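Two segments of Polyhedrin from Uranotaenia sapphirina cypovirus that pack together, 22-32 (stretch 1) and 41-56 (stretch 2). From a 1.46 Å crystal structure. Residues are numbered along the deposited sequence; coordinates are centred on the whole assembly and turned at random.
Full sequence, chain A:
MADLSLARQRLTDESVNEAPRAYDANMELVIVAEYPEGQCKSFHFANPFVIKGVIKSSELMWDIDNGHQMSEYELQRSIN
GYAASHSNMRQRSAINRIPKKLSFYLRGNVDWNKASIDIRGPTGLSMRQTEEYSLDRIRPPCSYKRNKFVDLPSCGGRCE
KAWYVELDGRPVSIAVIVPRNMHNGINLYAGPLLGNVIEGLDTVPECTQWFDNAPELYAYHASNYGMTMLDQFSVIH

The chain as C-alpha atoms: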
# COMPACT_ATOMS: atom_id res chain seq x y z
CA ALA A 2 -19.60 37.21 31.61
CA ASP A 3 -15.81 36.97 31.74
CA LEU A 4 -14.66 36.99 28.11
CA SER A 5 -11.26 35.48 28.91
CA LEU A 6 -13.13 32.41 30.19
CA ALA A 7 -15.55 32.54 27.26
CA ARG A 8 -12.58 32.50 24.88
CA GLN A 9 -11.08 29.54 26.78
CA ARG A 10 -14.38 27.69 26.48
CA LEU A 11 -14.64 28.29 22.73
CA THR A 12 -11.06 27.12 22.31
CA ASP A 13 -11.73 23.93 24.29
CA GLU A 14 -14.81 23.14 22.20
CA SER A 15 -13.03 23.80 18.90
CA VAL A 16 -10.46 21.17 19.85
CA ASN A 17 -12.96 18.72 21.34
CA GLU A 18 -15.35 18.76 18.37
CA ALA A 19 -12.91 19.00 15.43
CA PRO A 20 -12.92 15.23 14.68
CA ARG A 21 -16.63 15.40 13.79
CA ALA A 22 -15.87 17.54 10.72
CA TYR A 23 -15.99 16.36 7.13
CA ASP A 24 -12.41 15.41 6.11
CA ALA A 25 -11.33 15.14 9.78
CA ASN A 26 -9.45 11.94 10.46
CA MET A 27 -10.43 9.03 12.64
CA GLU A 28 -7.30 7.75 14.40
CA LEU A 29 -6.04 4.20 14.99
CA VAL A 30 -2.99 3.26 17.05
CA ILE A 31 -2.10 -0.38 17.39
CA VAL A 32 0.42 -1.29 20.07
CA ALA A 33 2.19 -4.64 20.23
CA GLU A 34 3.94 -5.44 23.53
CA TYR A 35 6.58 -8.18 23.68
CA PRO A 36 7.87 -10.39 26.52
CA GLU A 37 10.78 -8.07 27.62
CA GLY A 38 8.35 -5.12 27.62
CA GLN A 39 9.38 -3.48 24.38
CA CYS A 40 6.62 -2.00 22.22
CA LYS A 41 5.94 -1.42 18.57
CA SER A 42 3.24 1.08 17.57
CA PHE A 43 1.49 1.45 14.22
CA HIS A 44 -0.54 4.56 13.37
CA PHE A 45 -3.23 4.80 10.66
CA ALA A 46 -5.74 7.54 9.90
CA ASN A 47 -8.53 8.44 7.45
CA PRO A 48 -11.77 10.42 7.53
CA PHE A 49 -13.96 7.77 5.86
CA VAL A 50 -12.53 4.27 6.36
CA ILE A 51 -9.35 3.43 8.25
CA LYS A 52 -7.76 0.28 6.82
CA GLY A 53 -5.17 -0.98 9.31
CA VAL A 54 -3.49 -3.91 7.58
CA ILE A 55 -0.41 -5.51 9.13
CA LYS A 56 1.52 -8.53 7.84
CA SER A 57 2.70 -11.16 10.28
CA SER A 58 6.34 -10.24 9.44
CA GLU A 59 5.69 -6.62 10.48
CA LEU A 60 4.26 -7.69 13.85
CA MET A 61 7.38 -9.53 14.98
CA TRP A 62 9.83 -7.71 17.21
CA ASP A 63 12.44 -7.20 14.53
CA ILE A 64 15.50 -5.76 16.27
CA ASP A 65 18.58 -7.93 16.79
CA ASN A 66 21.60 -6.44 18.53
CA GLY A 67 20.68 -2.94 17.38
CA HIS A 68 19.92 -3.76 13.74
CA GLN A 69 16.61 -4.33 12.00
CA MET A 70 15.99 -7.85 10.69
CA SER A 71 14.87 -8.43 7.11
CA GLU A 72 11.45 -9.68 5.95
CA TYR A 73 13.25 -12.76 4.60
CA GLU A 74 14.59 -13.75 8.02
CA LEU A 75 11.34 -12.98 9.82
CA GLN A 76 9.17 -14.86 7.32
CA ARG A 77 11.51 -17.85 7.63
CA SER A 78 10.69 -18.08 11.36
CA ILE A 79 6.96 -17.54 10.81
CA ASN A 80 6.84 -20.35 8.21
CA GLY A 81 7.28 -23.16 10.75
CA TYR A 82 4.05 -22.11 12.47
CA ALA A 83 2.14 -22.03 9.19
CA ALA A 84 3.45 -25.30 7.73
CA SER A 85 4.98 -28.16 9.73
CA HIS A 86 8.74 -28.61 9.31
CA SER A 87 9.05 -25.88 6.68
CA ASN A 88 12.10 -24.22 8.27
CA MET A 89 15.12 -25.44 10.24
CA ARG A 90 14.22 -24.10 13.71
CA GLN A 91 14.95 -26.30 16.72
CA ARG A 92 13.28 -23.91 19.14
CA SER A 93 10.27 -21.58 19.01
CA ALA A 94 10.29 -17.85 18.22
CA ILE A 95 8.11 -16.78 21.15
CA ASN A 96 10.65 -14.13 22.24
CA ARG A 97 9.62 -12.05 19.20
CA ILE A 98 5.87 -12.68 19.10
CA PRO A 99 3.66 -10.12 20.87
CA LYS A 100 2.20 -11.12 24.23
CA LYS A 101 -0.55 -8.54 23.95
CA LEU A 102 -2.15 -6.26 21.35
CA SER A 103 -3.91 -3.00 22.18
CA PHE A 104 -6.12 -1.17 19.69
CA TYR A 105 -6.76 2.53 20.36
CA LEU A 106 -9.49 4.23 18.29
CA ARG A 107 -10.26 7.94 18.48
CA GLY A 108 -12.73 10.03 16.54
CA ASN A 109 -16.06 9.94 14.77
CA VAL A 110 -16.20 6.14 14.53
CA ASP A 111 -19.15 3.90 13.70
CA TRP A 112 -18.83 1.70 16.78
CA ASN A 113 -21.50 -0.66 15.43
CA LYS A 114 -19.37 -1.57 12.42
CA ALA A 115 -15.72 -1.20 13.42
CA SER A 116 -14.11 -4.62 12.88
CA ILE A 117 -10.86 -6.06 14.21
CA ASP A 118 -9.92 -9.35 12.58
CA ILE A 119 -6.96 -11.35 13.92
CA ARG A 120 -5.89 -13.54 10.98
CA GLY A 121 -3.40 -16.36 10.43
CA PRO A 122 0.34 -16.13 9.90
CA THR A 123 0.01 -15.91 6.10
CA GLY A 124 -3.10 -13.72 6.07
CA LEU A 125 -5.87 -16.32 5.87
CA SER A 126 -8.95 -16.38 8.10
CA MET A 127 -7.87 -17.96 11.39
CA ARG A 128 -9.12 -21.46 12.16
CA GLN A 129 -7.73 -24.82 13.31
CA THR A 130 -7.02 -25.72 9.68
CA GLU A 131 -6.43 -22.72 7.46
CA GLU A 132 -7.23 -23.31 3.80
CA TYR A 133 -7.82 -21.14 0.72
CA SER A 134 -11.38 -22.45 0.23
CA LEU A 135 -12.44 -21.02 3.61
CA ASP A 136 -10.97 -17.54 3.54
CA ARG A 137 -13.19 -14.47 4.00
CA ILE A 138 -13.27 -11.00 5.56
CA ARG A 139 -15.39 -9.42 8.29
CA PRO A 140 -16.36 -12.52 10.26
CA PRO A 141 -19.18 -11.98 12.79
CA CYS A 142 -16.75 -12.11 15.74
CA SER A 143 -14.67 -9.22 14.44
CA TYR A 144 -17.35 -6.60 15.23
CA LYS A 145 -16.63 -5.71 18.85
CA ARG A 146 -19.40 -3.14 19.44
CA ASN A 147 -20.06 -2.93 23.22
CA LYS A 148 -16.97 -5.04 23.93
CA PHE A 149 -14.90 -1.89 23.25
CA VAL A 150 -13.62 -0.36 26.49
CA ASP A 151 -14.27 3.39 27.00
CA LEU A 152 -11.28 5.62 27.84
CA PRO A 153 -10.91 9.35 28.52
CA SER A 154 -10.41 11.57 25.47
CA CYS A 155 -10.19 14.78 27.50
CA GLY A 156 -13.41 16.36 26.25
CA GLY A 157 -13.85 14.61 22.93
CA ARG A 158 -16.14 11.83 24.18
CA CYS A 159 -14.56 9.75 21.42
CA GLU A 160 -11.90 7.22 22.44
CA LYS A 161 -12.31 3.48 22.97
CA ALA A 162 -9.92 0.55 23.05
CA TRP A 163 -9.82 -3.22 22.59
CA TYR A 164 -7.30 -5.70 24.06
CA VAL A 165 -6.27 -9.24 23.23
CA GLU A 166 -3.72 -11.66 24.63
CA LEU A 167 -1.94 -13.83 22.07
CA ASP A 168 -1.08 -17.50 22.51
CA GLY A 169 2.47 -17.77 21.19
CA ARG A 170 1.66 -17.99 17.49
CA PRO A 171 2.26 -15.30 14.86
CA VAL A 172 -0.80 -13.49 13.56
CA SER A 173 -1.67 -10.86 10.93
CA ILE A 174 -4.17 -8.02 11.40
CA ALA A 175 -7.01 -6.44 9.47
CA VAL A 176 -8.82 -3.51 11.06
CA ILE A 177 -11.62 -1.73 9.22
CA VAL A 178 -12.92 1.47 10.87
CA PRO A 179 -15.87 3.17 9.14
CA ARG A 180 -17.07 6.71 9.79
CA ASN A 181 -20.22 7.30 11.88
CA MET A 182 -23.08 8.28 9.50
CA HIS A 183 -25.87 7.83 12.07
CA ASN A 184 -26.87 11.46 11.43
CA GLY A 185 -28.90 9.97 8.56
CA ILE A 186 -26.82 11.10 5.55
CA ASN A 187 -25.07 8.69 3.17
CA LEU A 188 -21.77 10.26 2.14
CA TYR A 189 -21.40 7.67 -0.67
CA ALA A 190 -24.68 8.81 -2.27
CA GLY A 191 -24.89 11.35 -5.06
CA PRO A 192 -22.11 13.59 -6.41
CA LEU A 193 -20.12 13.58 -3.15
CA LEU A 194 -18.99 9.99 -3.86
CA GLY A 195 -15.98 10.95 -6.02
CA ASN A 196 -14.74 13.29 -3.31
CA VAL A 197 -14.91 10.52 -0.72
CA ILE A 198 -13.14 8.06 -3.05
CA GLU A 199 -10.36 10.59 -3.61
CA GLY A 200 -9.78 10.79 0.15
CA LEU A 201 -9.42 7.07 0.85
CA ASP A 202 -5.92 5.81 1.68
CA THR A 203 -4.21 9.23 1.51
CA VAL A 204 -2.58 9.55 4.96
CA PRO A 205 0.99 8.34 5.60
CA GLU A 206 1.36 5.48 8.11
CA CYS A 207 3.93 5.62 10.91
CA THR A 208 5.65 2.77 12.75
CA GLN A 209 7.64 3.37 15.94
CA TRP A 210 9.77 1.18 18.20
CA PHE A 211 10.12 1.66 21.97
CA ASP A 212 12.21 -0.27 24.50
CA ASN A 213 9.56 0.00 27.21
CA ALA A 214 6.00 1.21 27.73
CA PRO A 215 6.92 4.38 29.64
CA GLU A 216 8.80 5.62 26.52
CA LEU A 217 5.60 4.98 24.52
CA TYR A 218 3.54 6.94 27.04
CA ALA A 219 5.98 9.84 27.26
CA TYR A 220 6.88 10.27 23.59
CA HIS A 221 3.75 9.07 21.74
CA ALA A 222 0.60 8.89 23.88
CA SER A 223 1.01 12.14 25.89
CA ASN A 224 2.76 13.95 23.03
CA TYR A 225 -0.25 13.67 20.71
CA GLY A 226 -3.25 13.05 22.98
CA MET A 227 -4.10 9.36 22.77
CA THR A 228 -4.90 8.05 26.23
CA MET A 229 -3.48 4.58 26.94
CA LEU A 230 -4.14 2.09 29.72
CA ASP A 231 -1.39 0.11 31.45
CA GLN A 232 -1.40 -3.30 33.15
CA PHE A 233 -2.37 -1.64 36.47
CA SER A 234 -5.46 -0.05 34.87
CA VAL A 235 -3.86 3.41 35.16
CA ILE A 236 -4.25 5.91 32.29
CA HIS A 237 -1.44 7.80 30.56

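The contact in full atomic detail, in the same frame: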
# COMPACT_ATOMS: atom_id res chain seq x y z
N ALA A 22 -15.82 16.87 12.02
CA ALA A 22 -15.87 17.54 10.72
C ALA A 22 -15.66 16.61 9.52
O ALA A 22 -14.95 15.61 9.59
CB ALA A 22 -14.85 18.68 10.67
N TYR A 23 -16.28 16.98 8.40
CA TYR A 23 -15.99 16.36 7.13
C TYR A 23 -14.51 16.55 6.82
O TYR A 23 -13.98 17.64 6.97
CB TYR A 23 -16.86 16.97 6.02
CG TYR A 23 -16.70 16.27 4.69
CD1 TYR A 23 -17.34 15.08 4.43
CD2 TYR A 23 -15.90 16.82 3.69
CE1 TYR A 23 -17.19 14.43 3.20
CE2 TYR A 23 -15.72 16.17 2.47
CZ TYR A 23 -16.37 14.98 2.23
OH TYR A 23 -16.22 14.33 1.03
N ASP A 24 -13.86 15.46 6.40
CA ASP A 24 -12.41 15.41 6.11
C ASP A 24 -11.52 15.41 7.37
O ASP A 24 -10.29 15.46 7.25
CB ASP A 24 -11.97 16.50 5.12
CG ASP A 24 -11.89 16.01 3.67
OD1 ASP A 24 -12.17 14.81 3.38
OD2 ASP A 24 -11.54 16.85 2.82
N ALA A 25 -12.12 15.31 8.56
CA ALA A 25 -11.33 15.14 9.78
C ALA A 25 -11.05 13.67 9.98
O ALA A 25 -11.93 12.83 9.78
CB ALA A 25 -12.07 15.70 10.98
N ASN A 26 -9.81 13.33 10.33
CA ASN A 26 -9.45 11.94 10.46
C ASN A 26 -9.99 11.24 11.71
O ASN A 26 -9.99 11.80 12.80
CB ASN A 26 -7.92 11.80 10.48
CG ASN A 26 -7.31 11.91 9.12
OD1 ASN A 26 -7.90 11.50 8.12
ND2 ASN A 26 -6.11 12.47 9.06
N MET A 27 -10.39 9.98 11.53
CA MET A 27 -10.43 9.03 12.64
C MET A 27 -9.01 8.54 12.84
O MET A 27 -8.22 8.52 11.87
CB MET A 27 -11.34 7.84 12.34
CG MET A 27 -12.80 8.22 12.10
SD MET A 27 -13.76 6.82 11.46
CE MET A 27 -13.16 6.76 9.79
N GLU A 28 -8.67 8.15 14.07
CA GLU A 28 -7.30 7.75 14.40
C GLU A 28 -7.26 6.33 14.95
O GLU A 28 -8.09 5.95 15.78
CB GLU A 28 -6.71 8.70 15.46
CG GLU A 28 -6.84 10.17 15.14
CD GLU A 28 -5.95 10.66 14.01
OE1 GLU A 28 -4.97 9.97 13.69
OE2 GLU A 28 -6.21 11.76 13.48
N LEU A 29 -6.27 5.56 14.49
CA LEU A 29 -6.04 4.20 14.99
C LEU A 29 -4.56 4.05 15.38
O LEU A 29 -3.67 4.29 14.57
CB LEU A 29 -6.39 3.17 13.91
CG LEU A 29 -5.98 1.71 14.15
CD1 LEU A 29 -6.73 1.10 15.31
CD2 LEU A 29 -6.20 0.88 12.88
N VAL A 30 -4.32 3.68 16.63
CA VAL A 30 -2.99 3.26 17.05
C VAL A 30 -3.04 1.85 17.56
O VAL A 30 -3.79 1.53 18.47
CB VAL A 30 -2.41 4.16 18.15
CG1 VAL A 30 -1.04 3.63 18.61
CG2 VAL A 30 -2.27 5.58 17.65
N ILE A 31 -2.25 0.99 16.94
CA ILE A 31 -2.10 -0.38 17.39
C ILE A 31 -0.78 -0.50 18.10
O ILE A 31 0.24 -0.08 17.57
CB ILE A 31 -2.15 -1.34 16.20
CG1 ILE A 31 -3.49 -1.16 15.48
CG2 ILE A 31 -1.94 -2.79 16.67
CD1 ILE A 31 -3.61 -1.92 14.21
N VAL A 32 -0.80 -1.06 19.31
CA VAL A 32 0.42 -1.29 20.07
C VAL A 32 0.61 -2.77 20.33
O VAL A 32 -0.26 -3.43 20.93
CB VAL A 32 0.37 -0.58 21.43
CG1 VAL A 32 1.68 -0.78 22.22
CG2 VAL A 32 0.04 0.90 21.26
N LYS A 41 5.97 -1.93 19.93
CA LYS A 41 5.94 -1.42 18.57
C LYS A 41 4.57 -0.80 18.36
O LYS A 41 3.57 -1.40 18.70
CB LYS A 41 6.15 -2.58 17.59
CG LYS A 41 6.94 -2.24 16.39
CD LYS A 41 7.43 -3.50 15.66
CE LYS A 41 7.57 -3.19 14.20
NZ LYS A 41 8.13 -4.31 13.42
N SER A 42 4.53 0.43 17.85
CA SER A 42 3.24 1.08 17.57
C SER A 42 3.08 1.36 16.09
O SER A 42 4.05 1.66 15.41
CB SER A 42 3.06 2.37 18.36
OG SER A 42 4.00 3.34 17.97
N PHE A 43 1.84 1.25 15.62
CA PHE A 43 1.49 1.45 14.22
C PHE A 43 0.34 2.44 14.20
O PHE A 43 -0.67 2.21 14.87
CB PHE A 43 1.00 0.15 13.58
CG PHE A 43 1.98 -1.02 13.70
CD1 PHE A 43 2.00 -1.80 14.85
CD2 PHE A 43 2.84 -1.34 12.66
CE1 PHE A 43 2.89 -2.88 14.96
CE2 PHE A 43 3.73 -2.42 12.76
CZ PHE A 43 3.75 -3.19 13.92
N HIS A 44 0.51 3.54 13.47
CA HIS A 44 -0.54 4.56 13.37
C HIS A 44 -1.15 4.64 11.97
O HIS A 44 -0.42 4.73 10.98
CB HIS A 44 -0.00 5.94 13.74
CG HIS A 44 -1.00 7.03 13.48
ND1 HIS A 44 -0.94 7.85 12.38
CD2 HIS A 44 -2.12 7.38 14.16
CE1 HIS A 44 -1.96 8.68 12.40
NE2 HIS A 44 -2.70 8.41 13.46
N PHE A 45 -2.49 4.66 11.91
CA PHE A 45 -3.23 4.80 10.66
C PHE A 45 -4.30 5.85 10.88
O PHE A 45 -4.81 6.00 11.98
CB PHE A 45 -3.97 3.51 10.28
CG PHE A 45 -3.08 2.32 10.10
CD1 PHE A 45 -2.73 1.54 11.19
CD2 PHE A 45 -2.61 1.96 8.84
CE1 PHE A 45 -1.91 0.42 11.04
CE2 PHE A 45 -1.79 0.85 8.68
CZ PHE A 45 -1.45 0.08 9.78
N ALA A 46 -4.67 6.55 9.82
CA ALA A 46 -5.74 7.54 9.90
C ALA A 46 -6.44 7.72 8.56
O ALA A 46 -5.82 7.62 7.51
CB ALA A 46 -5.19 8.87 10.37
N ASN A 47 -7.73 8.05 8.63
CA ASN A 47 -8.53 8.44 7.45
C ASN A 47 -9.84 9.03 7.90
O ASN A 47 -10.30 8.70 8.98
CB ASN A 47 -8.82 7.23 6.56
CG ASN A 47 -9.32 7.62 5.19
OD1 ASN A 47 -10.52 7.55 4.89
ND2 ASN A 47 -8.40 8.04 4.33
N PRO A 48 -10.47 9.89 7.08
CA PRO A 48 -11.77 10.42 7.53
C PRO A 48 -12.93 9.48 7.27
O PRO A 48 -13.96 9.67 7.90
CB PRO A 48 -11.94 11.70 6.68
CG PRO A 48 -10.55 12.03 6.19
CD PRO A 48 -9.93 10.68 5.96
N PHE A 49 -12.80 8.54 6.34
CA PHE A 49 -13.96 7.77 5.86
C PHE A 49 -13.90 6.28 6.21
O PHE A 49 -14.87 5.71 6.72
CB PHE A 49 -14.08 7.98 4.35
CG PHE A 49 -14.11 9.42 3.96
CD1 PHE A 49 -15.19 10.21 4.31
CD2 PHE A 49 -13.04 10.01 3.29
CE1 PHE A 49 -15.23 11.55 3.97
CE2 PHE A 49 -13.08 11.35 2.95
CZ PHE A 49 -14.17 12.12 3.29
N VAL A 50 -12.77 5.65 5.94
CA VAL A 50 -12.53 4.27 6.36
C VAL A 50 -11.06 4.10 6.67
O VAL A 50 -10.22 4.26 5.79
CB VAL A 50 -12.88 3.23 5.25
CG1 VAL A 50 -12.87 1.85 5.86
CG2 VAL A 50 -14.21 3.52 4.61
N ILE A 51 -10.73 3.79 7.93
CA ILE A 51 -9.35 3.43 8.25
C ILE A 51 -9.18 1.97 7.87
O ILE A 51 -10.02 1.14 8.23
CB ILE A 51 -8.98 3.55 9.75
CG1 ILE A 51 -9.32 4.94 10.29
CG2 ILE A 51 -7.48 3.22 9.95
CD1 ILE A 51 -9.04 5.09 11.78
N LYS A 52 -8.10 1.66 7.15
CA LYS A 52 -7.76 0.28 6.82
C LYS A 52 -6.39 -0.03 7.41
O LYS A 52 -5.36 0.33 6.85
CB LYS A 52 -7.78 0.08 5.31
CG LYS A 52 -9.17 0.28 4.75
CD LYS A 52 -9.23 0.18 3.26
CE LYS A 52 -10.68 0.44 2.81
NZ LYS A 52 -10.94 0.21 1.38
N GLY A 53 -6.38 -0.66 8.59
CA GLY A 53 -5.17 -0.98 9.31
C GLY A 53 -4.79 -2.41 9.01
O GLY A 53 -5.37 -3.34 9.55
N VAL A 54 -3.83 -2.59 8.10
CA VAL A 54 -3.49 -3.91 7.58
C VAL A 54 -2.03 -4.16 7.88
O VAL A 54 -1.17 -3.41 7.40
CB VAL A 54 -3.71 -3.99 6.05
CG1 VAL A 54 -3.32 -5.37 5.51
CG2 VAL A 54 -5.17 -3.64 5.72
N ILE A 55 -1.76 -5.20 8.67
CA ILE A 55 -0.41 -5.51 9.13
C ILE A 55 -0.08 -6.98 8.84
O ILE A 55 -0.81 -7.88 9.25
CB ILE A 55 -0.25 -5.24 10.64
CG1 ILE A 55 -0.65 -3.79 10.97
CG2 ILE A 55 1.19 -5.50 11.08
CD1 ILE A 55 -0.60 -3.43 12.45
N LYS A 56 1.03 -7.19 8.13
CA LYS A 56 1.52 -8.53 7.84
C LYS A 56 2.10 -9.16 9.09
O LYS A 56 2.57 -8.48 10.01
CB LYS A 56 2.61 -8.44 6.77
CG LYS A 56 2.12 -7.88 5.45
CD LYS A 56 3.24 -7.47 4.50
CE LYS A 56 4.06 -8.64 4.02
NZ LYS A 56 5.05 -8.23 2.98

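Strand 27-32 pairs antiparallel with strand 41-47, and strand 50-55 packs against one face of the pair. Together the two stretches bury 986 Å². Met 27, Leu 29 and Ile 31 contribute most on the first stretch. They alternate along the strand, so all three side chains lie on one face of the sheet, while their backbones make the main-chain hydrogen bonds to strand 41-47.

Met 27 is covered most. Its N donates to Asn 47 O at 2.9 Å; the return bond, Asn 47 N to Met 27 O, is weak at 3.3 Å. The long, flexible side chain (m, t, m) carries CE to 3.6 Å from Pro 48 O, over the bend between the strands. Its CB lies 3.6 Å from Ile 51 CD1. Asn 47 steadies this bend: its OD1 accepts from Phe 49 N at 2.9 Å and Val 50 N at 3.1 Å.

Leu 29 forms two bonds with Phe 45, N to O and O to N, each 2.9 Å. Leu 29 CD2 reaches Phe 45 CD1 at 3.9 Å and Gly 53 CA at 4.2 Å. Glycine suits this place, since an ideal CB on Gly 53 would sit 2.8 Å from Leu 29 CD2, a clash.

Ile 31 repeats the pattern: Ile 31 N donates to Phe 43 O and Phe 43 N to Ile 31 O, each at 2.9 Å. Its extended side chain places CD1 3.8 Å from Ile 55 CD1, an apolar contact with strand 50-55.

The other face carries Glu 28, Val 30 and Val 32, across from Ala 46, His 44 and Ser 42. Here His 44 NE2 donates to Glu 28 OE1 at 2.8 Å, a polar link within a buried setting. Small Ala 46 lies beside it, with CB 3.5 Å from Glu 28 OE1.

Before the strand, Tyr 23 CE1 meets Phe 49 CE1 at 3.6 Å, their rings oblique.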